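PDB 3VOC: Beta/alpha-amylase from Paenibacillus polymyxa, which hydrolyses alpha-1,4-glucosidic linkages of starch, its beta-amylase domain, the part described here, releasing maltose from the non-reducing chain ends. Local coordinates for residues Arg355-Asn360 with Tyr381-Leu387; Asn209-Gly213 with Ala240-Asp244; Trp44-Glu48 with Gln132-Leu136. All coordinates share one frame; numbering follows the deposited sequence.

Contact 1 (Arg355-Asn360 with Tyr381-Leu387); sequences RLNGEN and YHGFTLL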
ATOM      1  N   ARG A 355      15.312   1.237   4.468  1.00 17.11           N
ATOM      2  CA  ARG A 355      15.311  -0.228   4.393  1.00 16.40           C
ATOM      3  C   ARG A 355      14.233  -0.729   3.432  1.00 16.53           C
ATOM      4  O   ARG A 355      13.068  -0.330   3.542  1.00 16.02           O
ATOM      5  CB  ARG A 355      15.078  -0.834   5.770  1.00 17.02           C
ATOM      6  CG  ARG A 355      16.232  -0.588   6.785  1.00 17.50           C
ATOM      7  CD  ARG A 355      15.803  -0.929   8.199  1.00 18.37           C
ATOM      8  NE  ARG A 355      15.264  -2.290   8.295  1.00 19.61           N
ATOM      9  CZ  ARG A 355      15.994  -3.377   8.549  1.00 21.32           C
ATOM     10  NH1 ARG A 355      17.308  -3.288   8.739  1.00 20.73           N
ATOM     11  NH2 ARG A 355      15.409  -4.562   8.624  1.00 21.20           N
ATOM     12  N   LEU A 356      14.631  -1.607   2.510  1.00 15.96           N
ATOM     13  CA  LEU A 356      13.717  -2.197   1.535  1.00 16.05           C
ATOM     14  C   LEU A 356      13.242  -3.606   1.883  1.00 16.42           C
ATOM     15  O   LEU A 356      14.030  -4.479   2.272  1.00 15.48           O
ATOM     16  CB  LEU A 356      14.365  -2.253   0.159  1.00 15.79           C
ATOM     17  CG  LEU A 356      14.551  -0.947  -0.585  1.00 16.61           C
ATOM     18  CD1 LEU A 356      15.683  -1.123  -1.569  1.00 16.65           C
ATOM     19  CD2 LEU A 356      13.250  -0.500  -1.308  1.00 16.57           C
ATOM     20  N   ASN A 357      11.940  -3.806   1.704  1.00 16.94           N
ATOM     21  CA  ASN A 357      11.323  -5.137   1.709  1.00 17.99           C
ATOM     22  C   ASN A 357      10.552  -5.320   0.406  1.00 17.08           C
ATOM     23  O   ASN A 357      10.060  -4.347  -0.167  1.00 16.59           O
ATOM     24  CB  ASN A 357      10.386  -5.288   2.913  1.00 18.52           C
ATOM     25  CG  ASN A 357      11.121  -5.157   4.248  1.00 22.84           C
ATOM     26  OD1 ASN A 357      10.970  -4.159   4.957  1.00 27.24           O
ATOM     27  ND2 ASN A 357      11.923  -6.167   4.591  1.00 24.11           N
ATOM     28  N   GLY A 358      10.438  -6.559  -0.058  1.00 17.01           N
ATOM     29  CA  GLY A 358       9.903  -6.832  -1.392  1.00 16.19           C
ATOM     30  C   GLY A 358       8.758  -7.826  -1.416  1.00 16.60           C
ATOM     31  O   GLY A 358       8.579  -8.606  -0.474  1.00 15.62           O
ATOM     32  N   GLU A 359       7.975  -7.783  -2.493  1.00 16.13           N
ATOM     33  CA  GLU A 359       6.860  -8.712  -2.693  1.00 16.29           C
ATOM     34  C   GLU A 359       6.753  -8.945  -4.179  1.00 15.92           C
ATOM     35  O   GLU A 359       7.191  -8.108  -4.958  1.00 15.18           O
ATOM     36  CB  GLU A 359       5.545  -8.075  -2.259  1.00 16.69           C
ATOM     37  CG  GLU A 359       5.412  -7.865  -0.777  1.00 19.35           C
ATOM     38  CD  GLU A 359       4.087  -7.245  -0.398  1.00 19.29           C
ATOM     39  OE1 GLU A 359       3.252  -6.986  -1.280  1.00 20.92           O
ATOM     40  OE2 GLU A 359       3.886  -7.022   0.800  1.00 22.65           O
ATOM     41  N   ASN A 360       6.158 -10.067  -4.568  1.00 15.19           N
ATOM     42  CA  ASN A 360       5.687 -10.243  -5.953  1.00 15.41           C
ATOM     43  C   ASN A 360       4.311  -9.595  -6.083  1.00 15.73           C
ATOM     44  O   ASN A 360       3.529  -9.590  -5.108  1.00 15.35           O
ATOM     45  CB  ASN A 360       5.593 -11.730  -6.329  1.00 14.73           C
ATOM     46  CG  ASN A 360       4.798 -12.538  -5.314  1.00 15.03           C
ATOM     47  OD1 ASN A 360       5.029 -12.424  -4.111  1.00 15.83           O
ATOM     48  ND2 ASN A 360       3.852 -13.350  -5.790  1.00 12.65           N
ATOM     49  N   TYR A 381      17.962  -5.975  -0.199  1.00 14.79           N
ATOM     50  CA  TYR A 381      16.665  -6.127   0.483  1.00 14.66           C
ATOM     51  C   TYR A 381      16.799  -6.813   1.841  1.00 14.36           C
ATOM     52  O   TYR A 381      17.654  -7.699   2.023  1.00 14.69           O
ATOM     53  CB  TYR A 381      15.655  -6.871  -0.404  1.00 14.43           C
ATOM     54  CG  TYR A 381      14.901  -5.966  -1.360  1.00 14.35           C
ATOM     55  CD1 TYR A 381      13.506  -5.842  -1.271  1.00 13.56           C
ATOM     56  CD2 TYR A 381      15.571  -5.233  -2.347  1.00 14.84           C
ATOM     57  CE1 TYR A 381      12.798  -5.021  -2.140  1.00 14.54           C
ATOM     58  CE2 TYR A 381      14.859  -4.396  -3.240  1.00 14.81           C
ATOM     59  CZ  TYR A 381      13.467  -4.299  -3.113  1.00 14.35           C
ATOM     60  OH  TYR A 381      12.733  -3.475  -3.942  1.00 15.22           O
ATOM     61  N   HIS A 382      15.977  -6.371   2.793  1.00 14.73           N
ATOM     62  CA  HIS A 382      15.974  -6.917   4.143  1.00 14.80           C
ATOM     63  C   HIS A 382      14.919  -8.005   4.292  1.00 15.17           C
ATOM     64  O   HIS A 382      14.891  -8.736   5.269  1.00 15.54           O
ATOM     65  CB  HIS A 382      15.752  -5.794   5.174  1.00 14.84           C
ATOM     66  CG  HIS A 382      16.866  -4.796   5.205  1.00 14.32           C
ATOM     67  ND1 HIS A 382      17.988  -4.957   5.992  1.00 15.06           N
ATOM     68  CD2 HIS A 382      17.048  -3.648   4.513  1.00 14.05           C
ATOM     69  CE1 HIS A 382      18.803  -3.933   5.801  1.00 15.95           C
ATOM     70  NE2 HIS A 382      18.261  -3.133   4.894  1.00 14.60           N
ATOM     71  N   GLY A 383      14.054  -8.130   3.307  1.00 15.19           N
ATOM     72  CA  GLY A 383      13.007  -9.130   3.389  1.00 15.42           C
ATOM     73  C   GLY A 383      12.328  -9.271   2.058  1.00 15.86           C
ATOM     74  O   GLY A 383      12.373  -8.363   1.208  1.00 15.52           O
ATOM     75  N   PHE A 384      11.734 -10.437   1.871  1.00 15.91           N
ATOM     76  CA  PHE A 384      10.859 -10.673   0.744  1.00 15.69           C
ATOM     77  C   PHE A 384       9.669 -11.462   1.256  1.00 15.85           C
ATOM     78  O   PHE A 384       9.848 -12.467   1.966  1.00 16.08           O
ATOM     79  CB  PHE A 384      11.547 -11.453  -0.397  1.00 15.29           C
ATOM     80  CG  PHE A 384      10.626 -11.693  -1.556  1.00 14.29           C
ATOM     81  CD1 PHE A 384      10.398 -10.681  -2.492  1.00 14.82           C
ATOM     82  CD2 PHE A 384       9.909 -12.880  -1.659  1.00 14.25           C
ATOM     83  CE1 PHE A 384       9.506 -10.868  -3.532  1.00 14.43           C
ATOM     84  CE2 PHE A 384       9.012 -13.073  -2.685  1.00 14.06           C
ATOM     85  CZ  PHE A 384       8.804 -12.067  -3.622  1.00 16.08           C
ATOM     86  N   THR A 385       8.468 -11.018   0.889  1.00 16.05           N
ATOM     87  CA  THR A 385       7.246 -11.761   1.185  1.00 15.66           C
ATOM     88  C   THR A 385       6.614 -12.320  -0.094  1.00 15.95           C
ATOM     89  O   THR A 385       6.290 -11.568  -1.023  1.00 15.71           O
ATOM     90  CB  THR A 385       6.204 -10.896   1.921  1.00 16.05           C
ATOM     91  OG1 THR A 385       6.775 -10.376   3.119  1.00 16.61           O
ATOM     92  CG2 THR A 385       4.987 -11.749   2.311  1.00 15.42           C
ATOM     93  N   LEU A 386       6.409 -13.636  -0.129  1.00 15.85           N
ATOM     94  CA  LEU A 386       5.758 -14.261  -1.278  1.00 15.63           C
ATOM     95  C   LEU A 386       4.230 -14.301  -1.166  1.00 16.23           C
ATOM     96  O   LEU A 386       3.681 -14.815  -0.182  1.00 16.35           O
ATOM     97  CB  LEU A 386       6.308 -15.678  -1.530  1.00 16.19           C
ATOM     98  CG  LEU A 386       5.732 -16.145  -2.895  1.00 17.96           C
ATOM     99  CD1 LEU A 386       6.578 -15.692  -4.074  1.00 18.53           C
ATOM    100  CD2 LEU A 386       5.545 -17.597  -2.946  1.00 21.71           C
ATOM    101  N   LEU A 387       3.539 -13.733  -2.157  1.00 15.97           N
ATOM    102  CA  LEU A 387       2.085 -13.871  -2.252  1.00 16.77           C
ATOM    103  C   LEU A 387       1.761 -15.058  -3.153  1.00 16.09           C
ATOM    104  O   LEU A 387       2.241 -15.088  -4.291  1.00 15.83           O
ATOM    105  CB  LEU A 387       1.468 -12.602  -2.856  1.00 17.27           C
ATOM    106  CG  LEU A 387       1.301 -11.414  -1.899  1.00 20.24           C
ATOM    107  CD1 LEU A 387       2.632 -10.710  -1.610  1.00 22.13           C
ATOM    108  CD2 LEU A 387       0.268 -10.415  -2.448  1.00 24.62           C
TER
HETATM  109  O   HOH W   1       5.380  -7.772   2.744  1.00 30.41           O

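Contact 2 (Asn209-Gly213 with Ala240-Asp244); sequences NAAWG and AYGKD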
ATOM      1  N   ASN A 209      -3.272  33.403  -9.424  1.00 17.75           N
ATOM      2  CA  ASN A 209      -3.259  33.783 -10.841  1.00 17.73           C
ATOM      3  C   ASN A 209      -1.859  34.197 -11.314  1.00 17.86           C
ATOM      4  O   ASN A 209      -1.439  33.821 -12.408  1.00 18.34           O
ATOM      5  CB  ASN A 209      -4.241  34.933 -11.105  1.00 17.76           C
ATOM      6  CG  ASN A 209      -5.693  34.464 -11.226  1.00 17.98           C
ATOM      7  OD1 ASN A 209      -5.982  33.297 -11.529  1.00 18.47           O
ATOM      8  ND2 ASN A 209      -6.617  35.392 -11.006  1.00 18.49           N
ATOM      9  N   ALA A 210      -1.153  34.967 -10.487  1.00 17.39           N
ATOM     10  CA  ALA A 210       0.214  35.417 -10.812  1.00 17.98           C
ATOM     11  C   ALA A 210       1.155  34.231 -11.041  1.00 18.21           C
ATOM     12  O   ALA A 210       1.984  34.245 -11.953  1.00 17.90           O
ATOM     13  CB  ALA A 210       0.764  36.332  -9.704  1.00 17.75           C
ATOM     14  N   ALA A 211       1.002  33.193 -10.217  1.00 18.21           N
ATOM     15  CA  ALA A 211       1.863  32.013 -10.303  1.00 18.48           C
ATOM     16  C   ALA A 211       1.489  31.100 -11.456  1.00 18.63           C
ATOM     17  O   ALA A 211       2.370  30.438 -12.040  1.00 18.30           O
ATOM     18  CB  ALA A 211       1.813  31.229  -9.003  1.00 18.43           C
ATOM     19  N   TRP A 212       0.196  31.030 -11.771  1.00 17.96           N
ATOM     20  CA  TRP A 212      -0.266  30.063 -12.757  1.00 18.51           C
ATOM     21  C   TRP A 212      -0.530  30.623 -14.152  1.00 19.34           C
ATOM     22  O   TRP A 212      -0.666  29.855 -15.093  1.00 19.05           O
ATOM     23  CB  TRP A 212      -1.550  29.399 -12.293  1.00 17.85           C
ATOM     24  CG  TRP A 212      -1.415  28.464 -11.144  1.00 18.26           C
ATOM     25  CD1 TRP A 212      -0.262  28.002 -10.561  1.00 17.66           C
ATOM     26  CD2 TRP A 212      -2.495  27.841 -10.454  1.00 16.96           C
ATOM     27  NE1 TRP A 212      -0.573  27.130  -9.530  1.00 15.99           N
ATOM     28  CE2 TRP A 212      -1.934  27.013  -9.448  1.00 16.93           C
ATOM     29  CE3 TRP A 212      -3.885  27.892 -10.593  1.00 16.95           C
ATOM     30  CZ2 TRP A 212      -2.723  26.253  -8.573  1.00 16.48           C
ATOM     31  CZ3 TRP A 212      -4.673  27.150  -9.710  1.00 18.17           C
ATOM     32  CH2 TRP A 212      -4.085  26.340  -8.717  1.00 18.02           C
ATOM     33  N   GLY A 213      -0.638  31.942 -14.271  1.00 20.55           N
ATOM     34  CA  GLY A 213      -0.964  32.578 -15.569  1.00 21.11           C
ATOM     35  C   GLY A 213      -2.450  32.538 -15.856  1.00 21.49           C
ATOM     36  O   GLY A 213      -2.894  32.744 -16.990  1.00 22.27           O
ATOM     37  N   ALA A 240       2.858  25.427 -14.446  1.00 18.48           N
ATOM     38  CA  ALA A 240       2.941  25.759 -13.031  1.00 17.96           C
ATOM     39  C   ALA A 240       1.720  25.173 -12.311  1.00 18.01           C
ATOM     40  O   ALA A 240       1.858  24.555 -11.255  1.00 17.34           O
ATOM     41  CB  ALA A 240       3.046  27.270 -12.826  1.00 17.81           C
ATOM     42  N   TYR A 241       0.540  25.323 -12.913  1.00 17.53           N
ATOM     43  CA  TYR A 241      -0.685  24.798 -12.299  1.00 17.86           C
ATOM     44  C   TYR A 241      -0.595  23.283 -12.095  1.00 17.49           C
ATOM     45  O   TYR A 241      -0.897  22.768 -11.016  1.00 17.78           O
ATOM     46  CB  TYR A 241      -1.918  25.131 -13.152  1.00 17.91           C
ATOM     47  CG  TYR A 241      -3.067  24.168 -12.899  1.00 18.39           C
ATOM     48  CD1 TYR A 241      -3.866  24.284 -11.752  1.00 17.14           C
ATOM     49  CD2 TYR A 241      -3.349  23.138 -13.801  1.00 19.02           C
ATOM     50  CE1 TYR A 241      -4.915  23.373 -11.503  1.00 18.19           C
ATOM     51  CE2 TYR A 241      -4.391  22.225 -13.560  1.00 19.50           C
ATOM     52  CZ  TYR A 241      -5.160  22.346 -12.415  1.00 19.51           C
ATOM     53  OH  TYR A 241      -6.190  21.445 -12.208  1.00 19.62           O
ATOM     54  N   GLY A 242      -0.199  22.576 -13.148  1.00 17.33           N
ATOM     55  CA  GLY A 242      -0.130  21.112 -13.111  1.00 16.81           C
ATOM     56  C   GLY A 242       0.860  20.595 -12.084  1.00 17.52           C
ATOM     57  O   GLY A 242       0.588  19.600 -11.393  1.00 17.22           O
ATOM     58  N   LYS A 243       2.001  21.275 -11.971  1.00 16.73           N
ATOM     59  CA  LYS A 243       2.991  20.932 -10.959  1.00 17.77           C
ATOM     60  C   LYS A 243       2.471  21.201  -9.557  1.00 17.10           C
ATOM     61  O   LYS A 243       2.685  20.397  -8.669  1.00 16.19           O
ATOM     62  CB  LYS A 243       4.323  21.670 -11.180  1.00 18.16           C
ATOM     63  CG  LYS A 243       5.116  21.173 -12.393  1.00 21.92           C
ATOM     64  CD  LYS A 243       6.308  22.094 -12.702  1.00 26.05           C
ATOM     65  CE  LYS A 243       7.403  21.350 -13.480  1.00 31.32           C
ATOM     66  NZ  LYS A 243       6.874  20.624 -14.681  1.00 32.76           N
ATOM     67  N   ASP A 244       1.803  22.337  -9.361  1.00 17.07           N
ATOM     68  CA  ASP A 244       1.161  22.615  -8.081  1.00 16.94           C
ATOM     69  C   ASP A 244       0.108  21.562  -7.729  1.00 16.40           C
ATOM     70  O   ASP A 244       0.025  21.127  -6.580  1.00 15.88           O
ATOM     71  CB  ASP A 244       0.531  24.019  -8.059  1.00 17.03           C
ATOM     72  CG  ASP A 244       1.465  25.069  -7.490  1.00 18.82           C
ATOM     73  OD1 ASP A 244       2.227  24.757  -6.550  1.00 21.28           O
ATOM     74  OD2 ASP A 244       1.429  26.225  -7.958  1.00 18.56           O
TER
HETATM   75  O   HOH W   2       0.193  27.400 -15.039  1.00 18.14           O

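Contact 3 (Trp44-Glu48 with Gln132-Leu136); sequences WGYVE and QYDEL. With CA (calcium ion), chain B.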
ATOM      1  N   TRP A  44      -9.456  -4.386   9.387  1.00 14.67           N
ATOM      2  CA  TRP A  44     -10.227  -3.487  10.244  1.00 15.61           C
ATOM      3  C   TRP A  44     -11.679  -3.956  10.404  1.00 16.47           C
ATOM      4  O   TRP A  44     -12.241  -3.939  11.519  1.00 16.35           O
ATOM      5  CB  TRP A  44     -10.183  -2.061   9.688  1.00 15.82           C
ATOM      6  CG  TRP A  44     -10.518  -0.999  10.717  1.00 16.21           C
ATOM      7  CD1 TRP A  44     -10.703  -1.176  12.087  1.00 15.58           C
ATOM      8  CD2 TRP A  44     -10.660   0.404  10.474  1.00 14.84           C
ATOM      9  NE1 TRP A  44     -10.965   0.033  12.677  1.00 16.13           N
ATOM     10  CE2 TRP A  44     -10.943   1.018  11.716  1.00 15.81           C
ATOM     11  CE3 TRP A  44     -10.573   1.208   9.315  1.00 15.93           C
ATOM     12  CZ2 TRP A  44     -11.152   2.395  11.835  1.00 17.08           C
ATOM     13  CZ3 TRP A  44     -10.758   2.565   9.436  1.00 15.75           C
ATOM     14  CH2 TRP A  44     -11.051   3.154  10.692  1.00 16.28           C
ATOM     15  N   GLY A  45     -12.265  -4.396   9.285  1.00 16.55           N
ATOM     16  CA  GLY A  45     -13.656  -4.858   9.231  1.00 17.18           C
ATOM     17  C   GLY A  45     -13.923  -6.079  10.101  1.00 17.00           C
ATOM     18  O   GLY A  45     -15.061  -6.318  10.485  1.00 16.59           O
ATOM     19  N   TYR A  46     -12.871  -6.849  10.395  1.00 16.68           N
ATOM     20  CA  TYR A  46     -12.962  -8.012  11.272  1.00 16.95           C
ATOM     21  C   TYR A  46     -12.848  -7.654  12.745  1.00 16.92           C
ATOM     22  O   TYR A  46     -13.394  -8.366  13.592  1.00 17.55           O
ATOM     23  CB  TYR A  46     -11.837  -9.010  10.984  1.00 16.61           C
ATOM     24  CG  TYR A  46     -12.044  -9.956   9.820  1.00 17.36           C
ATOM     25  CD1 TYR A  46     -13.030  -9.735   8.868  1.00 18.71           C
ATOM     26  CD2 TYR A  46     -11.199 -11.066   9.650  1.00 18.87           C
ATOM     27  CE1 TYR A  46     -13.200 -10.605   7.772  1.00 18.95           C
ATOM     28  CE2 TYR A  46     -11.364 -11.945   8.567  1.00 18.02           C
ATOM     29  CZ  TYR A  46     -12.357 -11.704   7.636  1.00 18.87           C
ATOM     30  OH  TYR A  46     -12.520 -12.547   6.556  1.00 19.61           O
ATOM     31  N   VAL A  47     -12.090  -6.606  13.061  1.00 15.65           N
ATOM     32  CA  VAL A  47     -11.665  -6.412  14.444  1.00 15.62           C
ATOM     33  C   VAL A  47     -12.334  -5.246  15.168  1.00 15.49           C
ATOM     34  O   VAL A  47     -12.228  -5.148  16.378  1.00 16.20           O
ATOM     35  CB  VAL A  47     -10.113  -6.289  14.581  1.00 15.47           C
ATOM     36  CG1 VAL A  47      -9.416  -7.504  13.968  1.00 15.08           C
ATOM     37  CG2 VAL A  47      -9.593  -4.982  13.927  1.00 15.28           C
ATOM     38  N   GLU A  48     -12.994  -4.359  14.435  1.00 15.85           N
ATOM     39  CA  GLU A  48     -13.746  -3.267  15.057  1.00 16.16           C
ATOM     40  C   GLU A  48     -15.096  -3.113  14.339  1.00 16.64           C
ATOM     41  O   GLU A  48     -15.508  -2.008  14.004  1.00 16.94           O
ATOM     42  CB  GLU A  48     -12.922  -1.966  15.036  1.00 15.48           C
ATOM     43  CG  GLU A  48     -13.379  -0.883  16.032  1.00 15.20           C
ATOM     44  CD  GLU A  48     -12.563   0.407  15.952  1.00 16.98           C
ATOM     45  OE1 GLU A  48     -11.460   0.416  15.338  1.00 15.97           O
ATOM     46  OE2 GLU A  48     -13.018   1.433  16.510  1.00 16.56           O
ATOM     47  N   GLN A 132      -8.981   7.548  14.441  1.00 16.48           N
ATOM     48  CA  GLN A 132      -9.406   6.146  14.317  1.00 16.42           C
ATOM     49  C   GLN A 132      -8.229   5.162  14.246  1.00 16.44           C
ATOM     50  O   GLN A 132      -8.257   4.128  14.907  1.00 16.50           O
ATOM     51  CB  GLN A 132     -10.361   5.945  13.135  1.00 16.81           C
ATOM     52  CG  GLN A 132     -11.767   6.533  13.356  1.00 17.67           C
ATOM     53  CD  GLN A 132     -12.508   5.933  14.550  1.00 18.86           C
ATOM     54  OE1 GLN A 132     -12.362   4.748  14.873  1.00 16.94           O
ATOM     55  NE2 GLN A 132     -13.326   6.755  15.199  1.00 20.84           N
ATOM     56  N   TYR A 133      -7.189   5.483  13.474  1.00 15.87           N
ATOM     57  CA  TYR A 133      -6.052   4.562  13.357  1.00 16.02           C
ATOM     58  C   TYR A 133      -5.281   4.505  14.671  1.00 15.97           C
ATOM     59  O   TYR A 133      -4.805   3.455  15.073  1.00 15.78           O
ATOM     60  CB  TYR A 133      -5.101   4.974  12.229  1.00 15.25           C
ATOM     61  CG  TYR A 133      -5.603   4.766  10.787  1.00 15.98           C
ATOM     62  CD1 TYR A 133      -6.969   4.738  10.473  1.00 16.59           C
ATOM     63  CD2 TYR A 133      -4.696   4.665   9.739  1.00 15.68           C
ATOM     64  CE1 TYR A 133      -7.397   4.573   9.145  1.00 16.79           C
ATOM     65  CE2 TYR A 133      -5.116   4.503   8.411  1.00 15.63           C
ATOM     66  CZ  TYR A 133      -6.467   4.475   8.128  1.00 16.26           C
ATOM     67  OH  TYR A 133      -6.876   4.340   6.823  1.00 16.98           O
ATOM     68  N   ASP A 134      -5.154   5.657  15.323  1.00 16.63           N
ATOM     69  CA  ASP A 134      -4.503   5.742  16.643  1.00 17.42           C
ATOM     70  C   ASP A 134      -5.202   4.811  17.648  1.00 17.11           C
ATOM     71  O   ASP A 134      -4.535   4.037  18.345  1.00 16.88           O
ATOM     72  CB  ASP A 134      -4.490   7.210  17.115  1.00 18.32           C
ATOM     73  CG  ASP A 134      -3.653   7.440  18.377  1.00 21.22           C
ATOM     74  OD1 ASP A 134      -2.768   6.629  18.709  1.00 23.02           O
ATOM     75  OD2 ASP A 134      -3.883   8.474  19.029  1.00 25.97           O
ATOM     76  N   GLU A 135      -6.536   4.864  17.717  1.00 16.52           N
ATOM     77  CA  GLU A 135      -7.290   3.958  18.598  1.00 16.22           C
ATOM     78  C   GLU A 135      -7.083   2.486  18.235  1.00 16.12           C
ATOM     79  O   GLU A 135      -6.976   1.635  19.119  1.00 15.89           O
ATOM     80  CB  GLU A 135      -8.794   4.245  18.541  1.00 16.22           C
ATOM     81  CG  GLU A 135      -9.197   5.652  18.997  1.00 16.33           C
ATOM     82  CD  GLU A 135     -10.645   5.965  18.661  1.00 17.12           C
ATOM     83  OE1 GLU A 135     -11.166   5.455  17.636  1.00 15.87           O
ATOM     84  OE2 GLU A 135     -11.269   6.733  19.419  1.00 18.66           O
ATOM     85  N   LEU A 136      -7.063   2.191  16.933  1.00 15.42           N
ATOM     86  CA  LEU A 136      -6.918   0.803  16.475  1.00 14.84           C
ATOM     87  C   LEU A 136      -5.508   0.267  16.786  1.00 14.96           C
ATOM     88  O   LEU A 136      -5.340  -0.894  17.208  1.00 14.84           O
ATOM     89  CB  LEU A 136      -7.226   0.710  14.971  1.00 15.03           C
ATOM     90  CG  LEU A 136      -6.977  -0.642  14.286  1.00 14.91           C
ATOM     91  CD1 LEU A 136      -7.932  -1.683  14.851  1.00 15.46           C
ATOM     92  CD2 LEU A 136      -7.149  -0.515  12.784  1.00 15.83           C
TER
HETATM   93 CA    CA B 501     -12.242   3.621  16.907  1.00 17.47          CA
HETATM   94  O   HOH W   3     -10.302   2.638  16.042  1.00 14.99           O

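Contact 1 (Arg355-Asn360 with Tyr381-Leu387)
Leu356 CB sits over the centre of one face of the Tyr381 ring, 3.8 Å from CB to the ring centroid and only 3° off the normal, while the backbone N of Gly358 and O of Gly383 lie in plane at the edge of that ring. The His382 ring takes Arg355 over one face: NH1 of Arg355 is 3.3 Å from ND1 of His382 at an angle too poor for a hydrogen bond, and the backbone N of Leu356 lies at the ring's edge. Guanidinium and imidazole planes are 32° apart; Asp318 holds Arg355 NE in a salt bridge, and Asp5 takes NH2 in a second and bonds ND1 of His382. These residues join the seventh and eighth parallel strands of the TIM barrel, 356-359 and 383-386, the two strands of a beta-alpha-beta unit whose helix is 367-378. Their axes approach to 4.5 Å. Gly358 bonds on both sides of Phe384, its N donating to Gly383 O and its O accepting from Thr385 N. A CB on Gly358 would run into CE1 of Tyr381, so the glycine makes room for the ring. Replacing Tyr381 by an alanine would probably leave Leu356 CB without its aromatic cover and Ser346 without the hydroxyl it bonds. On the opposite sheet face from Phe384, Glu359, probably the catalytic proton acceptor, reaches out as an extended chain and presents OE2 to Lys279 in a salt bridge; water 1 links the same oxygen to OG1 of Thr385. Next along the chain, Asn360, a probable substrate-binding residue, swings its amide across to Leu387 (chi1 51°) and grips it twice: OD1 receives Leu387 N on an in-plane lone pair at 2.8 Å, and ND2 gives a hydrogen to Leu387 O, also at 2.8 Å.

Contact 2 (Asn209-Gly213 with Ala240-Asp244)
Trp212 lays one face of its indole over Tyr241. CA of Tyr241 stands 3.6 Å from the centroid of the five-membered ring, nearly on its normal, and CD1 of Tyr241 reaches the six-membered ring at CZ3 of Trp212, also 3.6 Å away. The phenol presents its edge to that face in a T-shaped pair, planes at 81° and centroids 5.0 Å apart. With CG anti to the backbone N (chi1 156°), the Tyr241 ring reaches the benzo half of the indole, and its hydroxyl goes on to bond Asn223 O. The helix-helix contact so made sets the last turn of helix 205-212 against the first turn of helix 240-268, on the surface of the glycosidase domain and away from its annotated sites. At the indole edge, NE1 of Trp212 donates to OD2 of Asp244 at 2.7 Å; the bond lies in the ring plane and uses the anti lone pair of that oxygen. Asp244 is steadied by Tyr202, which bonds OD2, and by Lys201, which forms a salt bridge with OD1. Water 2 bridges the backbones, donating to Trp212 O and accepting from Tyr241 N.

Contact 3 (Trp44-Glu48 with Gln132-Leu136)
Glu48 OE2 and Gln132 OE1 meet at the calcium ion, bound at 2.4 Å and 2.3 Å from it respectively. Glu135 OE1 and water 3 are ligands too, and Asp52 and Asn53 complete the six. Coordination explains why Gln132 OE1 and Glu135 OE1, both of them oxygens, can lie 3.1 Å apart; the cation probably also offsets the like charges of Glu48 and Glu135. Water 3 ties the two segments together a second time, donating to OE1 of Glu48 and to the backbone O of Gln132. Glu48 has CG roughly opposite its backbone N (chi1 -161°) and runs on extended, which carries its carboxylate out to the metal.

Behind this shell stands Trp44. Its NE1 donates to OE1 of Glu48 at 2.7 Å with an N-H...O angle of 180°, in the indole plane but from above the carboxylate plane, which helps to fix the rotation of that group. Leu136 lies over one face of the indole, its CD2 3.8 Å from the centroid of the five-membered ring, and its CD1 also touches CG2 of Val47. CB of Gln132 packs at 3.8 Å against CH2 of Trp44. Further out, Tyr133 turns its edge toward the indole face in an offset T-shaped pair, planes at 84°. The whole is a calcium site that joins helix 127-144 to the short helix 44-47, which directly follows the second strand of this family 14 TIM barrel.

Along the chain the three contacts follow one another in series, contact 3 first, then contact 2, then contact 1, all within one glycosyl hydrolase family 14 domain. Contact 1 belongs to the barrel wall itself, strands seven and eight, and carries the probable proton acceptor. Contact 3 lies about 25 Å from it between centres, where helix 44-47, directly after strand 37-43, meets helix 127-144. Contact 2 is peripheral, its centre about 39 Å from contact 1 and 40 Å from contact 3, between helices 205-212 and 240-268. None touches another: catalytic barrel wall, calcium site and outer helix pair are separate regions of a single domain.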